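Local coordinates for alpha-hemoglobin-stabilizing protein (PDB 1Z8U), which acts as a chaperone for free alpha-hemoglobin, protecting it from precipitation and harmful aggregation during erythroid cell development, at residues A[9-14]-A[68-73]; A[16-21]-A[46-51]; A[26-31]-A[86-91]. The protein carries 1 engineered substitution. All coordinates share one frame; numbering follows the deposited sequence.

Interaction 1. Residues A[9-14]-A[68-73]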
loop_
_atom_site.group_PDB
_atom_site.type_symbol
_atom_site.label_atom_id
_atom_site.label_comp_id
_atom_site.label_asym_id
_atom_site.label_seq_id
_atom_site.Cartn_x
_atom_site.Cartn_y
_atom_site.Cartn_z
ATOM N N ASP A 9 -12.689 -21.493 -2.537
ATOM C CA ASP A 9 -12.763 -20.703 -1.313
ATOM C C ASP A 9 -11.626 -19.679 -1.252
ATOM O O ASP A 9 -11.799 -18.570 -0.744
ATOM C CB ASP A 9 -12.711 -21.636 -0.102
ATOM C CG ASP A 9 -13.823 -22.676 -0.121
ATOM O OD1 ASP A 9 -15.010 -22.284 -0.099
ATOM O OD2 ASP A 9 -13.509 -23.886 -0.163
ATOM N N LEU A 10 -10.466 -20.064 -1.774
ATOM C CA LEU A 10 -9.299 -19.192 -1.808
ATOM C C LEU A 10 -9.711 -17.876 -2.473
ATOM O O LEU A 10 -9.460 -16.792 -1.953
ATOM C CB LEU A 10 -8.189 -19.863 -2.621
ATOM C CG LEU A 10 -6.741 -19.416 -2.430
ATOM C CD1 LEU A 10 -6.242 -19.885 -1.066
ATOM C CD2 LEU A 10 -5.875 -20.001 -3.540
ATOM N N ILE A 11 -10.352 -17.988 -3.630
ATOM C CA ILE A 11 -10.819 -16.830 -4.381
ATOM C C ILE A 11 -11.839 -16.032 -3.564
ATOM O O ILE A 11 -11.951 -14.811 -3.698
ATOM C CB ILE A 11 -11.469 -17.278 -5.712
ATOM C CG1 ILE A 11 -10.436 -18.028 -6.558
ATOM C CG2 ILE A 11 -12.010 -16.074 -6.473
ATOM C CD1 ILE A 11 -10.973 -18.540 -7.885
ATOM N N SER A 12 -12.578 -16.729 -2.711
ATOM C CA SER A 12 -13.581 -16.078 -1.882
ATOM C C SER A 12 -12.906 -15.275 -0.770
ATOM O O SER A 12 -13.368 -14.189 -0.410
ATOM C CB SER A 12 -14.523 -17.127 -1.281
ATOM O OG SER A 12 -15.729 -16.532 -0.821
ATOM N N ALA A 13 -11.811 -15.817 -0.239
ATOM C CA ALA A 13 -11.039 -15.178 0.827
ATOM C C ALA A 13 -10.438 -13.853 0.371
ATOM O O ALA A 13 -10.567 -12.836 1.055
ATOM C CB ALA A 13 -9.925 -16.110 1.293
ATOM N N GLY A 14 -9.779 -13.877 -0.783
ATOM C CA GLY A 14 -9.166 -12.677 -1.315
ATOM C C GLY A 14 -10.152 -11.562 -1.602
ATOM O O GLY A 14 -9.797 -10.384 -1.594
ATOM N N GLN A 68 -7.880 -16.127 -13.067
ATOM C CA GLN A 68 -8.734 -15.385 -13.983
ATOM C C GLN A 68 -10.104 -15.064 -13.390
ATOM O O GLN A 68 -10.675 -14.016 -13.688
ATOM C CB GLN A 68 -8.894 -16.178 -15.278
ATOM C CG GLN A 68 -9.450 -15.391 -16.441
ATOM C CD GLN A 68 -9.056 -16.013 -17.768
ATOM O OE1 GLN A 68 -9.345 -17.183 -18.026
ATOM N NE2 GLN A 68 -8.382 -15.234 -18.615
ATOM N N GLU A 69 -10.633 -15.957 -12.556
ATOM C CA GLU A 69 -11.936 -15.718 -11.947
ATOM C C GLU A 69 -11.761 -14.682 -10.844
ATOM O O GLU A 69 -12.593 -13.790 -10.674
ATOM C CB GLU A 69 -12.520 -17.006 -11.353
ATOM C CG GLU A 69 -14.018 -16.908 -11.046
ATOM C CD GLU A 69 -14.491 -17.917 -10.009
ATOM O OE1 GLU A 69 -14.179 -19.118 -10.155
ATOM O OE2 GLU A 69 -15.185 -17.508 -9.049
ATOM N N LEU A 70 -10.670 -14.810 -10.093
ATOM C CA LEU A 70 -10.373 -13.877 -9.014
ATOM C C LEU A 70 -10.359 -12.454 -9.568
ATOM O O LEU A 70 -11.168 -11.615 -9.162
ATOM C CB LEU A 70 -9.015 -14.205 -8.381
ATOM C CG LEU A 70 -8.437 -13.189 -7.386
ATOM C CD1 LEU A 70 -9.344 -13.054 -6.163
ATOM C CD2 LEU A 70 -7.042 -13.633 -6.985
ATOM N N ARG A 71 -9.444 -12.192 -10.499
ATOM C CA ARG A 71 -9.342 -10.872 -11.102
ATOM C C ARG A 71 -10.703 -10.376 -11.591
ATOM O O ARG A 71 -11.014 -9.191 -11.451
ATOM C CB ARG A 71 -8.333 -10.882 -12.253
ATOM C CG ARG A 71 -8.357 -9.612 -13.085
ATOM C CD ARG A 71 -7.125 -9.481 -13.960
ATOM N NE ARG A 71 -6.052 -8.772 -13.269
ATOM C CZ ARG A 71 -4.817 -8.629 -13.742
ATOM N NH1 ARG A 71 -4.488 -9.152 -14.918
ATOM N NH2 ARG A 71 -3.910 -7.960 -13.037
ATOM N N GLN A 72 -11.511 -11.275 -12.159
ATOM C CA GLN A 72 -12.845 -10.909 -12.641
ATOM C C GLN A 72 -13.668 -10.367 -11.474
ATOM O O GLN A 72 -14.403 -9.389 -11.619
ATOM C CB GLN A 72 -13.589 -12.120 -13.220
ATOM C CG GLN A 72 -14.423 -11.878 -14.467
ATOM C CD GLN A 72 -15.791 -11.282 -14.130
ATOM O OE1 GLN A 72 -16.172 -10.239 -14.669
ATOM N NE2 GLN A 72 -16.527 -11.935 -13.234
ATOM N N GLU A 73 -13.537 -11.020 -10.322
ATOM C CA GLU A 73 -14.268 -10.634 -9.120
ATOM C C GLU A 73 -13.691 -9.405 -8.429
ATOM O O GLU A 73 -14.442 -8.549 -7.956
ATOM C CB GLU A 73 -14.313 -11.806 -8.138
ATOM C CG GLU A 73 -15.095 -13.011 -8.650
ATOM C CD GLU A 73 -16.567 -12.707 -8.889
ATOM O OE1 GLU A 73 -17.285 -13.607 -9.375
ATOM O OE2 GLU A 73 -17.012 -11.577 -8.590
#
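Ile11 meets Glu69 and Leu70 with two different branches, and no hydrogen bond or salt bridge runs between 9-14 and 68-73. The contact is therefore one of packing. The gamma methyl CG2 of Ile11 lies against the backbone of the partner helix, 3.7 Å from Leu70 CA. From the same place it touches the start of the leucine side chain, with Ile11 CG2 4.0 Å from Leu70 CB. The other branch ends on Glu69: Ile11 CD1 is 4.1 Å from Glu69 CB and 4.0 Å from Glu69 OE1, and the two chains cross at about a right angle. Glu69 lends its CB and one carboxylate oxygen, OE1, which meets the methyl at van der Waals distance without a polar bond.

The first torsion of Ile11 explains this division. At chi1 -60° CG1 stands beside the backbone N and CG2 beside the carbonyl carbon, which parts the branches so that each reaches a successive residue of 68-73. Leu70 CD1 comes to 4.0 Å from Ile11 O, on the backbone of 9-14. One turn on, Gly14 has no side chain, and a beta carbon there would point at 68-73 and come close to Leu70 CD1. The backbones are near here, with 5.5 Å between Ile11 CA and Leu70 CA, which is consistent with the absence of a side chain at Gly14. Cutting Ile11 back to an alanine removes both branches, which would probably open a gap beside Leu70 CA and leave Glu69 CB without its apolar neighbour.

Within the three-helix bundle this joins helix 5-23 to helix 60-86. Helix 34-52 closes the contact through Tyr52, on which Leu10, Ala13 and Leu70 all pack, while Glu69 also touches Leu3 in the N-terminal loop.

Interaction 2. Residues A[16-21]-A[46-51]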
loop_
_atom_site.group_PDB
_atom_site.type_symbol
_atom_site.label_atom_id
_atom_site.label_comp_id
_atom_site.label_asym_id
_atom_site.label_seq_id
_atom_site.Cartn_x
_atom_site.Cartn_y
_atom_site.Cartn_z
ATOM N N LYS A 16 -12.865 -11.092 0.226
ATOM C CA LYS A 16 -13.338 -10.589 1.501
ATOM C C LYS A 16 -12.242 -9.652 1.982
ATOM O O LYS A 16 -12.500 -8.509 2.377
ATOM C CB LYS A 16 -13.536 -11.734 2.500
ATOM C CG LYS A 16 -14.327 -11.323 3.739
ATOM C CD LYS A 16 -14.588 -12.491 4.677
ATOM C CE LYS A 16 -15.502 -12.069 5.823
ATOM N NZ LYS A 16 -14.943 -10.924 6.602
ATOM N N GLU A 17 -11.012 -10.153 1.924
ATOM C CA GLU A 17 -9.839 -9.387 2.325
ATOM C C GLU A 17 -9.766 -8.106 1.493
ATOM O O GLU A 17 -9.401 -7.048 1.996
ATOM C CB GLU A 17 -8.575 -10.235 2.119
ATOM C CG GLU A 17 -8.568 -11.535 2.944
ATOM C CD GLU A 17 -7.510 -12.544 2.502
ATOM O OE1 GLU A 17 -7.410 -13.623 3.131
ATOM O OE2 GLU A 17 -6.783 -12.263 1.527
ATOM N N PHE A 18 -10.137 -8.206 0.221
ATOM C CA PHE A 18 -10.110 -7.060 -0.674
ATOM C C PHE A 18 -11.158 -6.017 -0.292
ATOM O O PHE A 18 -10.970 -4.814 -0.514
ATOM C CB PHE A 18 -10.344 -7.509 -2.117
ATOM C CG PHE A 18 -10.096 -6.430 -3.129
ATOM C CD1 PHE A 18 -8.807 -5.943 -3.339
ATOM C CD2 PHE A 18 -11.144 -5.886 -3.854
ATOM C CE1 PHE A 18 -8.570 -4.933 -4.255
ATOM C CE2 PHE A 18 -10.923 -4.874 -4.776
ATOM C CZ PHE A 18 -9.631 -4.395 -4.976
ATOM N N SER A 19 -12.265 -6.474 0.284
ATOM C CA SER A 19 -13.331 -5.563 0.680
ATOM C C SER A 19 -12.989 -4.797 1.942
ATOM O O SER A 19 -13.277 -3.608 2.042
ATOM C CB SER A 19 -14.639 -6.323 0.870
ATOM O OG SER A 19 -15.172 -6.699 -0.384
ATOM N N VAL A 20 -12.386 -5.470 2.915
ATOM C CA VAL A 20 -12.016 -4.767 4.132
ATOM C C VAL A 20 -10.977 -3.717 3.735
ATOM O O VAL A 20 -10.940 -2.622 4.302
ATOM C CB VAL A 20 -11.442 -5.717 5.212
ATOM C CG1 VAL A 20 -10.361 -6.595 4.639
ATOM C CG2 VAL A 20 -10.889 -4.902 6.348
ATOM N N LEU A 21 -10.155 -4.047 2.737
ATOM C CA LEU A 21 -9.143 -3.115 2.252
ATOM C C LEU A 21 -9.885 -1.925 1.658
ATOM O O LEU A 21 -9.669 -0.777 2.054
ATOM C CB LEU A 21 -8.280 -3.761 1.157
ATOM C CG LEU A 21 -6.851 -3.255 0.890
ATOM C CD1 LEU A 21 -6.611 -3.194 -0.618
ATOM C CD2 LEU A 21 -6.617 -1.891 1.515
ATOM N N ASN A 46 -3.125 -6.335 -8.733
ATOM C CA ASN A 46 -1.966 -7.087 -9.202
ATOM C C ASN A 46 -1.445 -7.828 -7.977
ATOM O O ASN A 46 -1.196 -9.030 -8.008
ATOM C CB ASN A 46 -0.885 -6.140 -9.737
ATOM C CG ASN A 46 -1.220 -5.582 -11.111
ATOM O OD1 ASN A 46 -0.513 -4.718 -11.638
ATOM N ND2 ASN A 46 -2.298 -6.080 -11.702
ATOM N N PHE A 47 -1.312 -7.075 -6.890
ATOM C CA PHE A 47 -0.839 -7.582 -5.611
ATOM C C PHE A 47 -1.546 -8.874 -5.191
ATOM O O PHE A 47 -0.888 -9.876 -4.939
ATOM C CB PHE A 47 -1.019 -6.484 -4.542
ATOM C CG PHE A 47 -0.931 -6.983 -3.131
ATOM C CD1 PHE A 47 -1.880 -6.592 -2.190
ATOM C CD2 PHE A 47 0.074 -7.874 -2.749
ATOM C CE1 PHE A 47 -1.840 -7.080 -0.889
ATOM C CE2 PHE A 47 0.127 -8.371 -1.451
ATOM C CZ PHE A 47 -0.832 -7.975 -0.516
ATOM N N TYR A 48 -2.876 -8.847 -5.103
ATOM C CA TYR A 48 -3.646 -10.034 -4.716
ATOM C C TYR A 48 -3.436 -11.192 -5.684
ATOM O O TYR A 48 -3.285 -12.343 -5.277
ATOM C CB TYR A 48 -5.142 -9.722 -4.649
ATOM C CG TYR A 48 -5.582 -9.123 -3.342
ATOM C CD1 TYR A 48 -5.011 -7.940 -2.871
ATOM C CD2 TYR A 48 -6.584 -9.727 -2.574
ATOM C CE1 TYR A 48 -5.424 -7.367 -1.671
ATOM C CE2 TYR A 48 -7.010 -9.158 -1.363
ATOM C CZ TYR A 48 -6.423 -7.972 -0.924
ATOM O OH TYR A 48 -6.850 -7.369 0.234
ATOM N N ILE A 49 -3.433 -10.889 -6.972
ATOM C CA ILE A 49 -3.239 -11.930 -7.959
ATOM C C ILE A 49 -1.880 -12.584 -7.761
ATOM O O ILE A 49 -1.790 -13.798 -7.608
ATOM C CB ILE A 49 -3.337 -11.360 -9.376
ATOM C CG1 ILE A 49 -4.780 -10.960 -9.662
ATOM C CG2 ILE A 49 -2.870 -12.380 -10.389
ATOM C CD1 ILE A 49 -4.939 -10.217 -10.959
ATOM N N ASN A 50 -0.824 -11.778 -7.747
ATOM C CA ASN A 50 0.523 -12.306 -7.575
ATOM C C ASN A 50 0.664 -13.032 -6.248
ATOM O O ASN A 50 1.559 -13.856 -6.079
ATOM C CB ASN A 50 1.553 -11.181 -7.665
ATOM C CG ASN A 50 1.453 -10.392 -8.971
ATOM O OD1 ASN A 50 2.304 -9.545 -9.265
ATOM N ND2 ASN A 50 0.408 -10.659 -9.755
ATOM N N TYR A 51 -0.225 -12.730 -5.306
ATOM C CA TYR A 51 -0.183 -13.381 -4.001
ATOM C C TYR A 51 -0.780 -14.773 -4.091
ATOM O O TYR A 51 -0.100 -15.767 -3.843
ATOM C CB TYR A 51 -0.962 -12.579 -2.948
ATOM C CG TYR A 51 -1.136 -13.321 -1.630
ATOM C CD1 TYR A 51 -2.400 -13.710 -1.187
ATOM C CD2 TYR A 51 -0.029 -13.645 -0.833
ATOM C CE1 TYR A 51 -2.564 -14.405 0.028
ATOM C CE2 TYR A 51 -0.177 -14.334 0.374
ATOM C CZ TYR A 51 -1.445 -14.709 0.802
ATOM O OH TYR A 51 -1.600 -15.359 2.012
#
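Tyr48 has its CG anti to the carbonyl carbon (chi1 -84°), which sends its ring across to helix 5-23, where Phe18 holds CG opposite its own backbone N and turns its ring to meet it. The result is a T-shaped (edge-to-face) pair: the planes stand at 84° and the centroids are 5.3 Å apart. Phe18 supplies the edge. Its CD1 sits 3.9 Å above the plane of the Tyr48 ring, over the centre, and the nearest atoms on the rim of that ring include Tyr48 CZ, 4.0 Å from Phe18 CD1. The stem of the phenylalanine takes part too, with Phe18 CB 3.8 Å from Tyr48 CE2.

Glu17 reaches the tyrosine from another direction, its CB lying at the ring edge near the plane, 3.8 Å from Tyr48 OH. Leu21 comes past the same hydroxyl, with Leu21 CB 4.0 Å from Tyr48 OH, and its side chain runs alongside the tyrosine in the opposite sense.

Helices 5-23 and 34-52 are neighbouring members of a three-helix bundle, and the two short segments run nearly antiparallel, at 154°. Their axes approach no closer than 11.8 Å, a wide separation that the long Tyr48 side chain spans. The Tyr48 hydroxyl lies 3.1 Å from Glu17 O, a weak and doubtful hydrogen bond. The carboxylate of Glu17, by contrast, is hydrogen-bonded through OE2 to the hydroxyl of Tyr52. Phe18 packs further against Leu74 and Leu77 of helix 60-86, and against Met45. Phe47 and Tyr51 touch another protein chain of the assembly, consistent with a hemoglobin-binding surface on this side.

Interaction 3. Residues A[26-31]-A[86-91]. Engineered in segment 26-31: Ala30 (natural residue Pro).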
loop_
_atom_site.group_PDB
_atom_site.type_symbol
_atom_site.label_atom_id
_atom_site.label_comp_id
_atom_site.label_asym_id
_atom_site.label_seq_id
_atom_site.Cartn_x
_atom_site.Cartn_y
_atom_site.Cartn_z
ATOM N N VAL A 26 -10.554 5.963 3.525
ATOM C CA VAL A 26 -11.149 7.244 3.904
ATOM C C VAL A 26 -10.878 8.302 2.837
ATOM O O VAL A 26 -9.829 8.939 2.824
ATOM C CB VAL A 26 -10.586 7.736 5.254
ATOM C CG1 VAL A 26 -11.194 6.935 6.390
ATOM C CG2 VAL A 26 -9.065 7.574 5.274
ATOM N N PHE A 27 -11.843 8.496 1.950
ATOM C CA PHE A 27 -11.694 9.450 0.861
ATOM C C PHE A 27 -11.167 10.828 1.229
ATOM O O PHE A 27 -10.383 11.398 0.478
ATOM C CB PHE A 27 -13.012 9.587 0.093
ATOM C CG PHE A 27 -13.370 8.375 -0.728
ATOM C CD1 PHE A 27 -12.521 7.271 -0.783
ATOM C CD2 PHE A 27 -14.555 8.340 -1.452
ATOM C CE1 PHE A 27 -12.848 6.153 -1.549
ATOM C CE2 PHE A 27 -14.889 7.226 -2.220
ATOM C CZ PHE A 27 -14.033 6.132 -2.269
ATOM N N ASN A 28 -11.575 11.381 2.365
ATOM C CA ASN A 28 -11.084 12.709 2.730
ATOM C C ASN A 28 -9.573 12.716 2.872
ATOM O O ASN A 28 -8.960 13.768 3.061
ATOM C CB ASN A 28 -11.725 13.203 4.029
ATOM C CG ASN A 28 -12.937 14.079 3.783
ATOM O OD1 ASN A 28 -12.869 15.046 3.026
ATOM N ND2 ASN A 28 -14.053 13.750 4.427
ATOM N N ASP A 29 -8.975 11.534 2.765
ATOM C CA ASP A 29 -7.532 11.390 2.883
ATOM C C ASP A 29 -6.925 10.712 1.648
ATOM O O ASP A 29 -6.191 9.725 1.772
ATOM C CB ASP A 29 -7.194 10.580 4.144
ATOM C CG ASP A 29 -7.854 11.142 5.395
ATOM O OD1 ASP A 29 -7.694 12.349 5.670
ATOM O OD2 ASP A 29 -8.531 10.374 6.108
ATOM N N ALA A 30 -7.227 11.246 0.463
ATOM C CA ALA A 30 -6.705 10.685 -0.782
ATOM C C ALA A 30 -5.821 11.655 -1.567
ATOM O O ALA A 30 -4.725 11.289 -1.993
ATOM C CB ALA A 30 -7.853 10.212 -1.661
ATOM N N LEU A 31 -6.299 12.885 -1.748
ATOM C CA LEU A 31 -5.582 13.919 -2.506
ATOM C C LEU A 31 -4.922 13.375 -3.766
ATOM O O LEU A 31 -4.111 14.053 -4.400
ATOM C CB LEU A 31 -4.521 14.615 -1.649
ATOM C CG LEU A 31 -5.006 15.558 -0.543
ATOM C CD1 LEU A 31 -3.806 16.122 0.216
ATOM C CD2 LEU A 31 -5.833 16.679 -1.159
ATOM N N ARG A 86 -15.023 8.306 -7.696
ATOM C CA ARG A 86 -15.135 9.150 -8.870
ATOM C C ARG A 86 -16.098 10.276 -8.519
ATOM O O ARG A 86 -15.904 11.425 -8.916
ATOM C CB ARG A 86 -15.695 8.343 -10.034
ATOM C CG ARG A 86 -15.394 8.921 -11.395
ATOM C CD ARG A 86 -14.432 8.014 -12.128
ATOM N NE ARG A 86 -14.959 6.658 -12.245
ATOM C CZ ARG A 86 -14.273 5.634 -12.737
ATOM N NH1 ARG A 86 -13.028 5.811 -13.157
ATOM N NH2 ARG A 86 -14.831 4.435 -12.806
ATOM N N ASP A 87 -17.135 9.927 -7.763
ATOM C CA ASP A 87 -18.148 10.888 -7.343
ATOM C C ASP A 87 -17.733 11.583 -6.049
ATOM O O ASP A 87 -18.569 11.920 -5.211
ATOM C CB ASP A 87 -19.498 10.185 -7.155
ATOM C CG ASP A 87 -20.641 11.163 -6.906
ATOM O OD1 ASP A 87 -20.836 12.078 -7.737
ATOM O OD2 ASP A 87 -21.347 11.015 -5.883
ATOM N N PHE A 88 -16.433 11.798 -5.895
ATOM C CA PHE A 88 -15.905 12.473 -4.720
ATOM C C PHE A 88 -15.201 13.727 -5.222
ATOM O O PHE A 88 -14.764 14.568 -4.442
ATOM C CB PHE A 88 -14.916 11.570 -3.980
ATOM C CG PHE A 88 -14.539 12.072 -2.617
ATOM C CD1 PHE A 88 -15.497 12.181 -1.614
ATOM C CD2 PHE A 88 -13.230 12.444 -2.335
ATOM C CE1 PHE A 88 -15.156 12.657 -0.349
ATOM C CE2 PHE A 88 -12.880 12.921 -1.074
ATOM C CZ PHE A 88 -13.844 13.027 -0.080
ATOM N N LEU A 89 -15.099 13.830 -6.545
ATOM C CA LEU A 89 -14.478 14.972 -7.212
ATOM C C LEU A 89 -15.498 16.103 -7.286
ATOM O O LEU A 89 -15.309 17.171 -6.701
ATOM C CB LEU A 89 -14.056 14.578 -8.630
ATOM C CG LEU A 89 -13.685 15.696 -9.611
ATOM C CD1 LEU A 89 -12.324 16.281 -9.248
ATOM C CD2 LEU A 89 -13.660 15.139 -11.030
ATOM N N LYS A 90 -16.578 15.847 -8.021
ATOM C CA LYS A 90 -17.668 16.801 -8.201
ATOM C C LYS A 90 -18.196 17.301 -6.863
ATOM O O LYS A 90 -18.352 18.505 -6.654
ATOM C CB LYS A 90 -18.805 16.135 -8.983
ATOM C CG LYS A 90 -20.161 16.831 -8.872
ATOM C CD LYS A 90 -21.264 15.995 -9.519
ATOM C CE LYS A 90 -22.636 16.619 -9.317
ATOM N NZ LYS A 90 -23.705 15.822 -9.981
ATOM N N SER A 91 -18.476 16.364 -5.964
ATOM C CA SER A 91 -18.995 16.681 -4.640
ATOM C C SER A 91 -17.947 17.404 -3.791
ATOM O O SER A 91 -16.879 17.749 -4.342
ATOM C CB SER A 91 -19.441 15.392 -3.942
ATOM O OG SER A 91 -20.100 15.668 -2.719
#
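The Phe88 ring carries Phe27 CB over one face, 3.4 Å above its plane and over its centre. This is a CH-pi contact: Phe27 CB lies 3.5 Å from the ring centroid, along a line only 11° from the ring normal. Beyond that carbon the Phe27 ring presents its edge to the same face, so the pair is edge-to-face, although at 59° the planes are well short of perpendicular. The carbon that approaches is Phe27 CD2, 3.9 Å from Phe88 CG. Toward the outer end of the Phe88 ring, the backbone of Phe27 takes over, with Phe27 O 3.3 Å from Phe88 CE2.

Asn28 adds its amide at the far end of the ring. Its CB points away from 86-91, but the side chain bends back until Asn28 OD1 lies 3.8 Å from Phe88 CZ; amide and ring planes are 75° apart, so the amide is not stacked on the ring. Phe27 CB is placed by the backbone alone, whereas its CG, beside the backbone N and opposite the carbonyl carbon, carries the ring edge to Phe88; Phe88 in turn has CG opposite its own N.

In the three-helix bundle, 26-31 belongs to the loop linking helix 5-23 to helix 34-52, with a short 3-10 turn at 27-28. Facing it, 86-91 starts on the last residue of helix 60-86 and runs on into the tail, Asp87 being the first to leave helical backbone angles. The contact therefore joins loop and C-terminal tail at one end of the fold, at the surface. Phe27 has a second aromatic partner, making another edge-to-face pair with Tyr85 of helix 60-86, and it also packs on Lys84. Ala30, an engineered replacement for the natural proline, touches Tyr85 as well, while Asp29 O forms a weak hydrogen bond with a basic side chain of another protein chain.

Interactions 1 and 2 share helix 5-23 and lie side by side in the bundle, their centres 9 Å apart. They touch directly, for example where Leu70 CD2 is 4.3 Å from Ile49 CA. Along the chain the order is 9-14, 16-21, 26-31, 46-51, 68-73, 86-91: interaction 2 is nested within the span closed by interaction 1, whereas interaction 3 crosses both. Its centre is 27 Å from that of interaction 1 and 22 Å from that of interaction 2, with no touch to either. Helix 5-23 is thus joined to both other helices in the buried body, while a separate surface contact ties the 26-31 loop to the tail.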